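Local coordinates for putative glyoxalase superfamily protein (Ralstonia eutropha, PDB 3IUZ) that probably acts as an iron(II)-dependent 2-oxoadipate dioxygenase/decarboxylase of the glyoxalase superfamily, making 2-hydroxyglutarate, at residues R105-R108 with P109-Y112. Residues are numbered along the deposited sequence; the frame is centred on the assembly and turned at random.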
ATOM      1  N   ARG A 105       2.044  13.405  -4.956  1.00 13.59           N
ATOM      2  CA  ARG A 105       2.987  14.379  -4.418  1.00 13.98           C
ATOM      3  C   ARG A 105       4.165  13.743  -3.647  1.00 14.44           C
ATOM      4  O   ARG A 105       5.169  14.419  -3.422  1.00 13.81           O
ATOM      5  CB  ARG A 105       2.289  15.379  -3.521  1.00 13.36           C
ATOM      6  CG  ARG A 105       1.912  14.814  -2.121  1.00 14.73           C
ATOM      7  CD  ARG A 105       0.985  15.692  -1.312  1.00 13.76           C
ATOM      8  NE  ARG A 105       0.517  14.992  -0.111  1.00 13.06           N
ATOM      9  CZ  ARG A 105       0.269  15.551   1.076  1.00 13.06           C
ATOM     10  NH1 ARG A 105       0.412  16.856   1.296  1.00 10.45           N
ATOM     11  NH2 ARG A 105      -0.187  14.794   2.054  1.00 13.51           N
ATOM     12  N   ILE A 106       4.028  12.453  -3.277  1.00 15.05           N
ATOM     13  CA  ILE A 106       5.068  11.668  -2.657  1.00 14.29           C
ATOM     14  C   ILE A 106       5.727  10.749  -3.691  1.00 13.47           C
ATOM     15  O   ILE A 106       6.959  10.706  -3.817  1.00 13.88           O
ATOM     16  CB  ILE A 106       4.514  10.790  -1.482  1.00 14.52           C
ATOM     17  CG1 ILE A 106       3.900  11.629  -0.356  1.00 14.40           C
ATOM     18  CG2 ILE A 106       5.600   9.847  -0.952  1.00 12.26           C
ATOM     19  CD1 ILE A 106       3.063  10.777   0.729  1.00  9.86           C
ATOM     20  N   LEU A 107       4.922   9.990  -4.438  1.00 13.18           N
ATOM     21  CA  LEU A 107       5.486   8.971  -5.310  1.00 13.28           C
ATOM     22  C   LEU A 107       6.267   9.578  -6.478  1.00 14.05           C
ATOM     23  O   LEU A 107       7.229   8.980  -6.947  1.00 14.32           O
ATOM     24  CB  LEU A 107       4.371   8.079  -5.905  1.00 14.05           C
ATOM     25  CG  LEU A 107       3.515   7.359  -4.853  1.00 13.09           C
ATOM     26  CD1 LEU A 107       2.388   6.523  -5.391  1.00 12.64           C
ATOM     27  CD2 LEU A 107       4.421   6.491  -3.968  1.00 14.17           C
ATOM     28  N   ARG A 108       5.814  10.738  -6.971  1.00 13.45           N
ATOM     29  CA  ARG A 108       6.420  11.360  -8.155  1.00 13.87           C
ATOM     30  C   ARG A 108       7.862  11.766  -7.837  1.00 14.39           C
ATOM     31  O   ARG A 108       8.754  11.327  -8.521  1.00 15.37           O
ATOM     32  CB  ARG A 108       5.567  12.514  -8.668  1.00 14.50           C
ATOM     33  CG  ARG A 108       4.249  12.059  -9.250  1.00 15.97           C
ATOM     34  CD  ARG A 108       4.350  11.396 -10.609  1.00 14.59           C
ATOM     35  NE  ARG A 108       4.590  12.391 -11.630  1.00 17.71           N
ATOM     36  CZ  ARG A 108       5.589  12.419 -12.493  1.00 18.01           C
ATOM     37  NH1 ARG A 108       6.519  11.471 -12.529  1.00 17.40           N
ATOM     38  NH2 ARG A 108       5.677  13.453 -13.333  1.00 22.10           N
ATOM     39  N   PRO A 109       8.106  12.521  -6.757  1.00 14.74           N
ATOM     40  CA  PRO A 109       9.511  12.840  -6.472  1.00 14.28           C
ATOM     41  C   PRO A 109      10.368  11.620  -6.042  1.00 13.33           C
ATOM     42  O   PRO A 109      11.589  11.628  -6.179  1.00 13.18           O
ATOM     43  CB  PRO A 109       9.401  13.868  -5.348  1.00 14.02           C
ATOM     44  CG  PRO A 109       8.012  13.644  -4.763  1.00 15.87           C
ATOM     45  CD  PRO A 109       7.185  13.303  -5.902  1.00 15.04           C
ATOM     46  N   LEU A 110       9.756  10.561  -5.525  1.00 13.63           N
ATOM     47  CA  LEU A 110      10.468   9.289  -5.319  1.00 13.87           C
ATOM     48  C   LEU A 110      10.942   8.605  -6.608  1.00 15.48           C
ATOM     49  O   LEU A 110      11.802   7.739  -6.546  1.00 14.60           O
ATOM     50  CB  LEU A 110       9.638   8.287  -4.568  1.00 14.45           C
ATOM     51  CG  LEU A 110       9.481   8.543  -3.060  1.00 14.68           C
ATOM     52  CD1 LEU A 110       8.448   7.516  -2.447  1.00 11.32           C
ATOM     53  CD2 LEU A 110      10.814   8.562  -2.257  1.00 14.14           C
ATOM     54  N   GLY A 111      10.358   8.983  -7.749  1.00 15.23           N
ATOM     55  CA  GLY A 111      10.756   8.429  -9.033  1.00 14.93           C
ATOM     56  C   GLY A 111       9.677   7.617  -9.744  1.00 13.94           C
ATOM     57  O   GLY A 111       9.956   7.008 -10.754  1.00 14.36           O
ATOM     58  N   TYR A 112       8.454   7.560  -9.207  1.00 13.85           N
ATOM     59  CA  TYR A 112       7.359   6.860  -9.881  1.00 14.16           C
ATOM     60  C   TYR A 112       6.719   7.715 -11.004  1.00 15.14           C
ATOM     61  O   TYR A 112       6.712   8.947 -10.958  1.00 14.71           O
ATOM     62  CB  TYR A 112       6.255   6.427  -8.893  1.00 13.74           C
ATOM     63  CG  TYR A 112       6.720   5.357  -7.937  1.00 14.06           C
ATOM     64  CD1 TYR A 112       7.375   5.698  -6.761  1.00 16.17           C
ATOM     65  CD2 TYR A 112       6.490   3.998  -8.202  1.00 13.22           C
ATOM     66  CE1 TYR A 112       7.797   4.718  -5.867  1.00 15.74           C
ATOM     67  CE2 TYR A 112       6.939   3.023  -7.346  1.00 16.87           C
ATOM     68  CZ  TYR A 112       7.580   3.385  -6.176  1.00 17.20           C
ATOM     69  OH  TYR A 112       8.024   2.423  -5.305  1.00 19.55           O
TER
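The carbonyl of Leu-107 closes the end of helix 101-110: its O accepts a hydrogen bond from the backbone N of Tyr-112 at 2.9 Å and also lies at the edge of the tyrosine ring, 3.3 Å from CD1. The side chains of these two residues cross at an angle, with Leu-107 CB 3.9 Å from Tyr-112 CB. Just before it in the chain, Leu-110 N donates a hydrogen bond to Ile-106 O (3.3 Å), and beside that bond the Ile-106 and Leu-110 side chains lie side by side and touch through CG2 and CD1. Gly-111 N donates a hydrogen bond to Arg-108 O at 2.9 Å from well above the carbonyl plane. Pro-109 brings no N-H to the helix; instead its CG rests 3.2 Å from Arg-105 O. Arg-108 bridges the turn from outside. Its chain folds back at chi2 (-74°) and chi3 (-75°), bringing NH1 to Tyr-112 O at 3.0 Å in a nearly straight hydrogen bond that lies in both the guanidinium and carbonyl planes. Farther out, Tyr-112 OH bonds to Asn-50 ND2 and its ring packs edge-to-face with His-132 and Phe-142, while Pro-109 and Leu-110 lean on helix 173-185. His-132 NE2 also bonds to Leu-110 O. With positive phi at Gly-111 (116°), the bonds Tyr-112 N to Leu-107 O and Gly-111 N to Arg-108 O make a Schellman motif, which ends the helix and turns the chain into strand 112-120 of the mixed sheet.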